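Local coordinates for DUF3224 domain-containing protein (PDB 2OOJ) that is of unknown function, belongs to the DUF3224 family, and folds almost entirely into beta-strands, with two copies in the deposited assembly, at the interface of chains A and B. Numbering follows the deposited sequence. Chains: chain A/B, Hypothetical protein.

The four contacts are pieces of one two-fold symmetric face between the two copies; all distances here run between centres of C-alpha atoms. Contacts 3 and 4 are twins with the chains exchanged, about 32 Å apart, each built on the 102-103 turn. Contact 2 lies about 8 Å from contact 3, sharing A:Pro102, B:Met89 and B:Thr90, while contact 1 sits about 12 Å from contact 4 and 27 Å from contact 2. Turns and loops meet at the ends, contact 1 also involving strand residues, and the strand side chains of contact 2 lie between contacts 3 and 4. Such repetition suits a dimer, though the structure alone does not prove one.

Contact 1: the interface of chains A and B. Residues chain A 23-26, 28; chain B 69, 71, 80, 106.
A:Val25 and B:Gln69 meet with their side chains crossing obliquely. The A:Val25 methyl CG2 lies 3.6 Å from the amide carbon CD of B:Gln69, while the A:Val25 backbone N reaches the same amide from its oxygen end. That hydrogen bond, from A:Val25 N to B:Gln69 OE1, is 3.0 Å long and nearly straight at the hydrogen, 169°. The donor nevertheless stands 61° out of the carbonyl plane, away from the lone-pair directions. B:Gln69 gets there by leaving strand 62-71 with CG anti to its backbone N and then bending at chi2 (70°), which swings the amide towards the loop of chain A. From the opposite direction comes A:Val28, whose CB and CG1 both rest against OE1.

The methyl CG2 of A:Val25 also sits 3.6 Å from B:Ser80 CB and reaches B:Val71 CG2 at 3.8 Å, a small apolar seat formed by strands 62-71 and 77-90. Next along the loop, A:Gly26 lays its CA against B:Ala106 CB, backbone against methyl. A water ties the polar groups of the two chains together. Water 1 meets the A:Val25 carbonyl O, and lies 3.1 Å from the amide nitrogen NE2 of B:Gln69 and 2.7 Å from the hydroxyl OG of B:Ser80.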
loop_
_atom_site.group_PDB
_atom_site.type_symbol
_atom_site.label_atom_id
_atom_site.label_comp_id
_atom_site.label_asym_id
_atom_site.label_seq_id
_atom_site.Cartn_x
_atom_site.Cartn_y
_atom_site.Cartn_z
ATOM N N THR A 23 -8.253 4.361 14.182
ATOM C CA THR A 23 -8.955 5.638 14.103
ATOM C C THR A 23 -7.989 6.791 13.869
ATOM O O THR A 23 -6.985 6.886 14.527
ATOM C CB THR A 23 -9.749 5.937 15.408
ATOM O OG1 THR A 23 -10.744 4.922 15.630
ATOM C CG2 THR A 23 -10.452 7.270 15.303
ATOM N N GLY A 24 -8.339 7.701 12.957
ATOM C CA GLY A 24 -7.525 8.864 12.663
ATOM C C GLY A 24 -7.557 9.887 13.781
ATOM O O GLY A 24 -8.586 10.053 14.445
ATOM N N VAL A 25 -6.429 10.547 14.007
ATOM C CA VAL A 25 -6.366 11.657 14.967
ATOM C C VAL A 25 -5.697 12.862 14.329
ATOM O O VAL A 25 -5.063 12.767 13.284
ATOM C CB VAL A 25 -5.661 11.246 16.290
ATOM C CG1 VAL A 25 -6.441 10.112 16.989
ATOM C CG2 VAL A 25 -4.257 10.821 16.052
ATOM N N GLY A 26 -5.852 14.019 14.957
ATOM C CA GLY A 26 -5.230 15.220 14.452
ATOM C C GLY A 26 -5.725 15.646 13.098
ATOM O O GLY A 26 -4.981 16.251 12.312
ATOM N N VAL A 28 -6.846 13.574 10.782
ATOM C CA VAL A 28 -6.808 12.447 9.863
ATOM C C VAL A 28 -8.097 11.644 9.984
ATOM O O VAL A 28 -8.595 11.416 11.095
ATOM C CB VAL A 28 -5.606 11.532 10.175
ATOM C CG1 VAL A 28 -5.681 10.215 9.408
ATOM C CG2 VAL A 28 -4.315 12.238 9.854
ATOM N N GLN B 69 -1.760 4.868 11.875
ATOM C CA GLN B 69 -1.767 6.119 12.619
ATOM C C GLN B 69 -0.862 5.974 13.850
ATOM O O GLN B 69 -1.096 5.101 14.733
ATOM C CB GLN B 69 -3.204 6.415 13.048
ATOM C CG GLN B 69 -3.419 7.665 13.900
ATOM C CD GLN B 69 -3.222 8.934 13.193
ATOM O OE1 GLN B 69 -4.114 9.400 12.475
ATOM N NE2 GLN B 69 -2.056 9.565 13.412
ATOM N N VAL B 71 0.890 7.806 17.203
ATOM C CA VAL B 71 0.664 8.818 18.237
ATOM C C VAL B 71 1.738 8.680 19.296
ATOM O O VAL B 71 1.972 7.595 19.835
ATOM C CB VAL B 71 -0.738 8.656 18.890
ATOM C CG1 VAL B 71 -1.003 9.777 19.855
ATOM C CG2 VAL B 71 -1.797 8.608 17.832
ATOM N N SER B 80 1.054 13.382 16.291
ATOM C CA SER B 80 0.679 12.205 15.562
ATOM C C SER B 80 1.087 12.378 14.090
ATOM O O SER B 80 1.286 13.487 13.617
ATOM C CB SER B 80 -0.834 12.009 15.697
ATOM O OG SER B 80 -1.564 13.164 15.285
ATOM N N ALA B 106 0.323 16.115 13.080
ATOM C CA ALA B 106 -0.534 16.934 13.947
ATOM C C ALA B 106 0.113 17.201 15.298
ATOM O O ALA B 106 1.104 16.553 15.684
ATOM C CB ALA B 106 -1.879 16.258 14.132
HETATM O O HOH W 1 -2.179 12.622 12.689
#

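Contact 2: the interface of chains A and B. Residues chain A 84, 97, 99, 101-102; chain B 86, 88-90.
Strand 77-90 of chain B carries B:Phe86 and B:Ile88 onto the sheet surface of chain A, where strands 77-89 and 95-100 and the turn after them receive both. The phenyl ring is met on one face by A:Gln84, whose amide nitrogen NE2 stands 3.4 Å above the ring plane, over its centre. Amide and ring are turned 80° apart, nearly perpendicular, while the aliphatic CG of the same glutamine touches B:Phe86 CE2 at 3.5 Å. A:His97 crosses the phenyl side chain at about a right angle, its CD2 lying 3.5 Å from B:Phe86 CZ.

At the ring edge, in plane, lies the carboxylate oxygen OE1 of A:Glu99. A:His97 NE2 donates to A:Glu99 OE1 at 2.6 Å, on its anti side but 30° out of the carboxylate plane, a bent bond (131° at the hydrogen) that ties together the two groups bordering the ring. B:Ile88 puts CG2, anti to its backbone N, against A:Pro102 CG and CD, both snug at 3.5 Å. Its other branch runs antiparallel alongside A:Gln84, with B:Ile88 CD1 3.6 Å from A:Gln84 NE2. The patch thus runs along the sheet from A:His97 on strand 95-100 to A:Pro102, just beyond that strand's end.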
loop_
_atom_site.group_PDB
_atom_site.type_symbol
_atom_site.label_atom_id
_atom_site.label_comp_id
_atom_site.label_asym_id
_atom_site.label_seq_id
_atom_site.Cartn_x
_atom_site.Cartn_y
_atom_site.Cartn_z
ATOM N N GLN A 84 -0.847 -4.257 -6.929
ATOM C CA GLN A 84 -0.590 -3.559 -5.701
ATOM C C GLN A 84 -0.452 -2.053 -6.002
ATOM O O GLN A 84 0.300 -1.664 -6.876
ATOM C CB GLN A 84 0.669 -4.117 -5.066
ATOM C CG GLN A 84 0.951 -3.540 -3.726
ATOM C CD GLN A 84 1.953 -4.324 -2.971
ATOM O OE1 GLN A 84 1.765 -5.535 -2.759
ATOM N NE2 GLN A 84 3.052 -3.669 -2.567
ATOM N N HIS A 97 1.493 4.517 -8.037
ATOM C CA HIS A 97 2.238 3.339 -8.488
ATOM C C HIS A 97 1.331 2.109 -8.374
ATOM O O HIS A 97 0.794 1.830 -7.316
ATOM C CB HIS A 97 3.484 3.184 -7.635
ATOM C CG HIS A 97 4.426 2.120 -8.113
ATOM N ND1 HIS A 97 4.727 1.928 -9.449
ATOM C CD2 HIS A 97 5.147 1.198 -7.429
ATOM C CE1 HIS A 97 5.572 0.916 -9.565
ATOM N NE2 HIS A 97 5.843 0.453 -8.355
ATOM N N GLU A 99 1.381 -1.842 -9.555
ATOM C CA GLU A 99 2.369 -2.790 -9.999
ATOM C C GLU A 99 1.854 -4.206 -9.842
ATOM O O GLU A 99 1.145 -4.513 -8.872
ATOM C CB GLU A 99 3.625 -2.601 -9.108
ATOM C CG GLU A 99 4.866 -3.176 -9.635
ATOM C CD GLU A 99 6.020 -3.086 -8.624
ATOM O OE1 GLU A 99 6.101 -2.073 -7.885
ATOM O OE2 GLU A 99 6.810 -4.054 -8.566
ATOM N N VAL A 101 2.330 -7.703 -8.722
ATOM C CA VAL A 101 3.128 -8.360 -7.684
ATOM C C VAL A 101 3.927 -9.505 -8.323
ATOM O O VAL A 101 3.345 -10.359 -9.024
ATOM C CB VAL A 101 2.257 -8.856 -6.545
ATOM C CG1 VAL A 101 3.075 -9.722 -5.537
ATOM C CG2 VAL A 101 1.654 -7.639 -5.825
ATOM N N PRO A 102 5.268 -9.488 -8.127
ATOM C CA PRO A 102 6.141 -10.495 -8.722
ATOM C C PRO A 102 5.696 -11.897 -8.432
ATOM O O PRO A 102 5.367 -12.209 -7.271
ATOM C CB PRO A 102 7.491 -10.265 -8.024
ATOM C CG PRO A 102 7.466 -8.805 -7.634
ATOM C CD PRO A 102 6.027 -8.512 -7.317
ATOM N N PHE B 86 4.542 0.428 1.241
ATOM C CA PHE B 86 4.385 -0.342 0.041
ATOM C C PHE B 86 5.647 -1.155 -0.065
ATOM O O PHE B 86 6.723 -0.588 -0.189
ATOM C CB PHE B 86 4.260 0.590 -1.139
ATOM C CG PHE B 86 4.188 -0.076 -2.492
ATOM C CD1 PHE B 86 5.334 -0.464 -3.155
ATOM C CD2 PHE B 86 2.970 -0.179 -3.143
ATOM C CE1 PHE B 86 5.266 -1.010 -4.442
ATOM C CE2 PHE B 86 2.875 -0.708 -4.435
ATOM C CZ PHE B 86 4.031 -1.138 -5.077
ATOM N N ILE B 88 7.419 -4.648 -1.878
ATOM C CA ILE B 88 7.476 -5.689 -2.895
ATOM C C ILE B 88 8.744 -6.516 -2.666
ATOM O O ILE B 88 9.850 -5.992 -2.703
ATOM C CB ILE B 88 7.535 -5.089 -4.315
ATOM C CG1 ILE B 88 6.244 -4.361 -4.658
ATOM C CG2 ILE B 88 7.708 -6.191 -5.378
ATOM C CD1 ILE B 88 5.087 -5.286 -5.015
HETATM N N MSE B 89 8.573 -7.813 -2.443
HETATM C CA MSE B 89 9.666 -8.721 -2.200
HETATM C C MSE B 89 9.858 -9.640 -3.414
HETATM O O MSE B 89 8.890 -10.186 -3.970
HETATM C CB MSE B 89 9.337 -9.558 -0.974
HETATM C CG MSE B 89 10.493 -10.314 -0.433
HETATM SE SE MSE B 89 9.868 -11.497 0.922
HETATM C CE MSE B 89 8.899 -10.178 2.186
ATOM N N THR B 90 11.098 -9.780 -3.857
ATOM C CA THR B 90 11.427 -10.783 -4.849
ATOM C C THR B 90 12.697 -11.459 -4.354
ATOM O O THR B 90 13.569 -10.776 -3.841
ATOM C CB THR B 90 11.695 -10.164 -6.208
ATOM O OG1 THR B 90 10.847 -9.023 -6.390
ATOM C CG2 THR B 90 11.419 -11.156 -7.287
#

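Contact 3: the interface of chains A and B. Residues chain A 102-103; chain B 56, 58, 61, 89-90.
This is a docking between two copies of one protein, in which the turn at A:Pro102 and A:His103 sits against a loop of chain B and the end of strand 77-90, and probably helps pin one end of the two-fold interface. A:His103 carries the contact. Its ring nitrogen ND1 hydrogen-bonds the hydroxyl OG of B:Ser61 at 2.8 Å, with 152° at the hydrogen; the direction of the bond is not settled. CG anti to the carbonyl carbon of A:His103 (chi1 -63°) helps turn the imidazole toward B:Ser61.

B:Val58 lays CG1 over one face of the histidine ring, 4.0 Å above the plane and offset toward the rim, whereas its CG2 packs beside A:His103 CB at 3.8 Å. B:Thr56 approaches the turn's backbone instead, with CB 3.4 Å from A:His103 O and CG2 3.4 Å from A:Pro102 O. Behind these contacts the B loop is braced from within: the threonine hydroxyl accepts from B:Val58 N and donates to B:Ser61 O, linking the three residues that face the histidine. A:Pro102 spans from here to B:Thr90. The brace ends in a bond of 3.0 Å from B:Thr56 OG1 to B:Ser61 O, entering 43° above the carbonyl plane.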
loop_
_atom_site.group_PDB
_atom_site.type_symbol
_atom_site.label_atom_id
_atom_site.label_comp_id
_atom_site.label_asym_id
_atom_site.label_seq_id
_atom_site.Cartn_x
_atom_site.Cartn_y
_atom_site.Cartn_z
ATOM N N PRO A 102 5.268 -9.488 -8.127
ATOM C CA PRO A 102 6.141 -10.495 -8.722
ATOM C C PRO A 102 5.696 -11.897 -8.432
ATOM O O PRO A 102 5.367 -12.209 -7.271
ATOM C CB PRO A 102 7.491 -10.265 -8.024
ATOM C CG PRO A 102 7.466 -8.805 -7.634
ATOM C CD PRO A 102 6.027 -8.512 -7.317
ATOM N N HIS A 103 5.646 -12.707 -9.489
ATOM C CA HIS A 103 5.232 -14.125 -9.433
ATOM C C HIS A 103 3.810 -14.366 -8.987
ATOM O O HIS A 103 3.461 -15.485 -8.626
ATOM C CB HIS A 103 6.193 -14.920 -8.570
ATOM C CG HIS A 103 7.560 -14.932 -9.138
ATOM N ND1 HIS A 103 8.620 -14.298 -8.538
ATOM C CD2 HIS A 103 8.021 -15.405 -10.320
ATOM C CE1 HIS A 103 9.686 -14.404 -9.309
ATOM N NE2 HIS A 103 9.352 -15.078 -10.392
ATOM N N THR B 56 2.787 -15.176 -2.823
ATOM C CA THR B 56 2.621 -15.919 -4.055
ATOM C C THR B 56 3.069 -17.359 -3.827
ATOM O O THR B 56 3.518 -17.701 -2.733
ATOM C CB THR B 56 3.397 -15.292 -5.185
ATOM O OG1 THR B 56 4.771 -15.631 -5.054
ATOM C CG2 THR B 56 3.201 -13.720 -5.207
ATOM N N VAL B 58 5.646 -18.592 -5.145
ATOM C CA VAL B 58 7.091 -18.649 -5.284
ATOM C C VAL B 58 7.736 -18.084 -4.052
ATOM O O VAL B 58 7.521 -16.926 -3.696
ATOM C CB VAL B 58 7.559 -17.878 -6.509
ATOM C CG1 VAL B 58 9.087 -17.754 -6.564
ATOM C CG2 VAL B 58 7.014 -18.544 -7.757
ATOM N N SER B 61 8.679 -14.245 -2.894
ATOM C CA SER B 61 7.954 -13.262 -3.736
ATOM C C SER B 61 6.605 -12.966 -3.106
ATOM O O SER B 61 5.782 -13.857 -2.922
ATOM C CB SER B 61 7.793 -13.759 -5.184
ATOM O OG SER B 61 9.028 -13.682 -5.867
HETATM N N MSE B 89 8.573 -7.813 -2.443
HETATM C CA MSE B 89 9.666 -8.721 -2.200
HETATM C C MSE B 89 9.858 -9.640 -3.414
HETATM O O MSE B 89 8.890 -10.186 -3.970
HETATM C CB MSE B 89 9.337 -9.558 -0.974
HETATM C CG MSE B 89 10.493 -10.314 -0.433
HETATM SE SE MSE B 89 9.868 -11.497 0.922
HETATM C CE MSE B 89 8.899 -10.178 2.186
ATOM N N THR B 90 11.098 -9.780 -3.857
ATOM C CA THR B 90 11.427 -10.783 -4.849
ATOM C C THR B 90 12.697 -11.459 -4.354
ATOM O O THR B 90 13.569 -10.776 -3.841
ATOM C CB THR B 90 11.695 -10.164 -6.208
ATOM O OG1 THR B 90 10.847 -9.023 -6.390
ATOM C CG2 THR B 90 11.419 -11.156 -7.287
#

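Contact 4: the interface of chains A and B. Residues chain A 56, 58, 61, 90; chain B 102-104.
B:His103 and A:Val58 lie at the centre of the tightly packed part of this contact. The valine caps one face of the B:His103 imidazole with CG1, 3.8 Å above the plane and over its centre, a CH-pi contact. A:Val58 CG2 reaches back to B:His103 CB at 3.6 Å; the branches straddle ring and stem. With CG1 anti to the backbone N of A:Val58 (chi1 171°), one branch is laid over the ring and the other turned to its base. The hydroxyl OG of A:Ser61 holds the ring from its ND1 side through a 2.8 Å hydrogen bond to B:His103 ND1, its direction undecided. The bond probably helps fix the rotation of the imidazole beneath the valine. A:Thr90 closes the tight part from the far side of the ring: its CG2 meets B:His103 CE1 at 3.7 Å. The same threonine crosses B:Pro102 at about a right angle, with A:Thr90 OG1 lying 3.5 Å from B:Pro102 CG.

Packing is looser towards B:Ser104, which has only a small surface hidden by chain A, its CA 3.9 Å from A:Thr56 CG2. Between this side and the histidine, A:Thr56 sets its CB against the B:His103 carbonyl, while its hydroxyl is engaged within its own chain: A:Thr56 OG1 accepts from A:Val58 N and donates to A:Ser61 O at 2.9 Å.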
loop_
_atom_site.group_PDB
_atom_site.type_symbol
_atom_site.label_atom_id
_atom_site.label_comp_id
_atom_site.label_asym_id
_atom_site.label_seq_id
_atom_site.Cartn_x
_atom_site.Cartn_y
_atom_site.Cartn_z
ATOM N N THR A 56 -6.201 13.722 5.148
ATOM C CA THR A 56 -5.629 14.668 6.115
ATOM C C THR A 56 -6.517 15.905 6.172
ATOM O O THR A 56 -7.484 16.010 5.427
ATOM C CB THR A 56 -4.174 15.089 5.710
ATOM O OG1 THR A 56 -4.202 16.009 4.607
ATOM C CG2 THR A 56 -3.338 13.876 5.363
ATOM N N VAL A 58 -5.694 18.832 5.291
ATOM C CA VAL A 58 -5.297 19.774 4.279
ATOM C C VAL A 58 -5.933 19.326 2.991
ATOM O O VAL A 58 -5.948 18.133 2.677
ATOM C CB VAL A 58 -3.772 19.856 4.172
ATOM C CG1 VAL A 58 -3.324 20.684 2.939
ATOM C CG2 VAL A 58 -3.233 20.435 5.454
ATOM N N SER A 61 -4.731 16.524 0.105
ATOM C CA SER A 61 -3.643 15.747 0.660
ATOM C C SER A 61 -4.213 14.469 1.294
ATOM O O SER A 61 -4.996 14.528 2.234
ATOM C CB SER A 61 -2.824 16.585 1.637
ATOM O OG SER A 61 -1.817 17.337 0.952
ATOM N N THR A 90 -0.886 15.139 -3.001
ATOM C CA THR A 90 -0.520 16.324 -2.190
ATOM C C THR A 90 -0.737 17.535 -3.054
ATOM O O THR A 90 0.070 17.807 -3.930
ATOM C CB THR A 90 0.927 16.315 -1.699
ATOM O OG1 THR A 90 1.299 14.981 -1.298
ATOM C CG2 THR A 90 1.071 17.292 -0.507
ATOM N N PRO B 102 1.946 13.164 3.632
ATOM C CA PRO B 102 2.018 14.649 3.721
ATOM C C PRO B 102 0.815 15.272 4.359
ATOM O O PRO B 102 -0.308 14.965 3.982
ATOM C CB PRO B 102 2.147 15.076 2.265
ATOM C CG PRO B 102 2.860 13.892 1.624
ATOM C CD PRO B 102 2.209 12.706 2.252
ATOM N N HIS B 103 1.079 16.204 5.277
ATOM C CA HIS B 103 0.063 16.917 6.045
ATOM C C HIS B 103 -0.699 16.041 7.048
ATOM O O HIS B 103 -1.697 16.501 7.647
ATOM C CB HIS B 103 -0.886 17.701 5.112
ATOM C CG HIS B 103 -0.193 18.702 4.242
ATOM N ND1 HIS B 103 -0.137 18.584 2.872
ATOM C CD2 HIS B 103 0.452 19.850 4.542
ATOM C CE1 HIS B 103 0.542 19.599 2.369
ATOM N NE2 HIS B 103 0.899 20.389 3.361
ATOM N N SER B 104 -0.246 14.786 7.281
ATOM C CA SER B 104 -0.828 13.966 8.328
ATOM C C SER B 104 -0.308 14.328 9.711
ATOM O O SER B 104 -0.896 13.899 10.706
ATOM C CB SER B 104 -0.605 12.455 8.100
ATOM O OG SER B 104 0.784 12.079 8.185
#